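Local coordinates for putative fumarylacetoacetate hydrolase family protein (Yersinia pestis, PDB 3S52) that is a putative member of the fumarylacetoacetate hydrolase family, with a mixed beta-sheet at its core, at residues H72-A77 with V101-T106. Sequence-based numbering, arbitrary orientation.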
# COMPACT_ATOMS: atom_id res chain seq x y z
N HIS A 72 6.10 18.52 2.18
CA HIS A 72 6.81 18.01 1.02
C HIS A 72 7.99 17.10 1.45
O HIS A 72 8.66 17.38 2.45
CB HIS A 72 7.33 19.18 0.17
CG HIS A 72 8.18 20.16 0.93
ND1 HIS A 72 9.50 19.91 1.24
CD2 HIS A 72 7.90 21.39 1.43
CE1 HIS A 72 10.00 20.94 1.92
NE2 HIS A 72 9.04 21.85 2.05
N GLU A 73 8.19 15.98 0.75
CA GLU A 73 9.45 15.26 0.89
C GLU A 73 9.96 14.87 -0.49
O GLU A 73 9.52 13.87 -1.05
CB GLU A 73 9.22 13.99 1.72
CG GLU A 73 8.36 14.24 2.94
CD GLU A 73 8.35 13.07 3.91
OE1 GLU A 73 8.52 11.91 3.45
OE2 GLU A 73 8.17 13.31 5.12
N ILE A 74 10.97 15.59 -0.98
CA ILE A 74 11.48 15.33 -2.33
C ILE A 74 12.34 14.05 -2.30
O ILE A 74 13.01 13.78 -1.31
CB ILE A 74 12.29 16.54 -2.89
CG1 ILE A 74 12.58 16.34 -4.38
CG2 ILE A 74 13.59 16.72 -2.15
CD1 ILE A 74 13.36 17.49 -5.02
N GLU A 75 12.26 13.26 -3.37
CA GLU A 75 12.92 11.96 -3.41
C GLU A 75 13.23 11.54 -4.83
O GLU A 75 12.50 11.88 -5.76
CB GLU A 75 12.03 10.87 -2.75
CG GLU A 75 11.46 11.29 -1.38
CD GLU A 75 10.98 10.13 -0.51
OE1 GLU A 75 11.19 8.96 -0.90
OE2 GLU A 75 10.39 10.38 0.57
N LEU A 76 14.32 10.79 -4.97
CA LEU A 76 14.64 10.15 -6.24
C LEU A 76 13.68 8.97 -6.43
O LEU A 76 13.51 8.15 -5.52
CB LEU A 76 16.09 9.65 -6.24
CG LEU A 76 16.46 8.89 -7.51
CD1 LEU A 76 16.60 9.85 -8.67
CD2 LEU A 76 17.73 8.06 -7.32
N ALA A 77 13.03 8.92 -7.59
CA ALA A 77 12.13 7.80 -7.91
C ALA A 77 12.79 6.91 -8.96
O ALA A 77 13.40 7.40 -9.90
CB ALA A 77 10.78 8.31 -8.43
N VAL A 101 11.79 12.15 -10.26
CA VAL A 101 11.76 12.81 -8.97
C VAL A 101 10.32 12.92 -8.52
O VAL A 101 9.43 13.25 -9.30
CB VAL A 101 12.45 14.19 -9.02
CG1 VAL A 101 11.76 15.11 -10.04
CG2 VAL A 101 12.47 14.83 -7.62
N ALA A 102 10.08 12.59 -7.25
CA ALA A 102 8.74 12.66 -6.69
C ALA A 102 8.70 13.47 -5.40
O ALA A 102 9.74 13.79 -4.81
CB ALA A 102 8.20 11.25 -6.42
N LEU A 103 7.49 13.81 -4.98
CA LEU A 103 7.21 14.32 -3.64
C LEU A 103 6.44 13.24 -2.88
O LEU A 103 5.35 12.85 -3.28
CB LEU A 103 6.33 15.57 -3.71
CG LEU A 103 6.94 16.75 -4.45
CD1 LEU A 103 5.98 17.93 -4.46
CD2 LEU A 103 8.27 17.14 -3.82
N ASP A 104 7.00 12.77 -1.77
CA ASP A 104 6.24 11.87 -0.95
C ASP A 104 5.56 12.82 0.01
O ASP A 104 6.12 13.18 1.06
CB ASP A 104 7.24 10.93 -0.24
CG ASP A 104 6.66 10.21 0.98
OD1 ASP A 104 5.42 10.18 1.17
OD2 ASP A 104 7.48 9.65 1.75
N LEU A 105 4.31 13.15 -0.30
CA LEU A 105 3.54 14.10 0.51
C LEU A 105 3.00 13.38 1.71
O LEU A 105 2.47 12.27 1.60
CB LEU A 105 2.37 14.73 -0.26
CG LEU A 105 2.62 15.48 -1.57
CD1 LEU A 105 1.31 16.04 -2.09
CD2 LEU A 105 3.63 16.59 -1.39
N THR A 106 3.07 14.03 2.87
CA THR A 106 2.82 13.34 4.11
C THR A 106 1.93 14.19 4.98
O THR A 106 2.16 15.39 5.12
CB THR A 106 4.14 13.10 4.85
OG1 THR A 106 5.00 12.29 4.04
CG2 THR A 106 3.91 12.41 6.23
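Glu75 and Ala102 form an antiparallel hydrogen-bonded pair, Ala102 N giving a nearly straight bond to Glu75 O (2.9 Å) and Glu75 N a more bent one to Ala102 O (3.0 Å), while the short strands 74-77 and 101-103 run antiparallel, their N-to-C directions 140° apart. A third backbone bond, Asp104 N to Glu73 O (2.8 Å), continues the pairing past the regular strands. On the face with Ile74, Val101 and Leu103, CG1 of Ile74, anti to its backbone N (chi1 -169°), meets Val101 CG2 at 3.6 Å, and Leu103 CD2 lies against Ile74 CA and CB (4.0 and 4.2 Å). Leu150 of strand 149-154 covers Ile74 and Val101. Three carboxylates gather where the regular pairing ends, Glu75 from the face it shares with Ala102. Asp104 OD2 is 3.0 Å from Glu73 OE1 and 3.2 Å from Glu75 OE2, the Asp104 carboxylate turned steeply against both. These are close acceptors, not bonds, and the acids have partners outside the segments: Lys125 makes salt bridges to Glu73 OE1 and Asp104 OD2 and a hydrogen bond to Thr106 OG1, Lys49 a salt bridge to Asp104 OD1, and Gly193 N a hydrogen bond to Glu75 OE1. A sulfate ion sits near the Glu73 side chain. Adjacent antiparallel strands of the mixed sheet thus pack apolar side chains on one face and, at the end of the pairing, bring three acids together, consistent with the acid-lined pocket of the fumarylacetoacetate hydrolase fold.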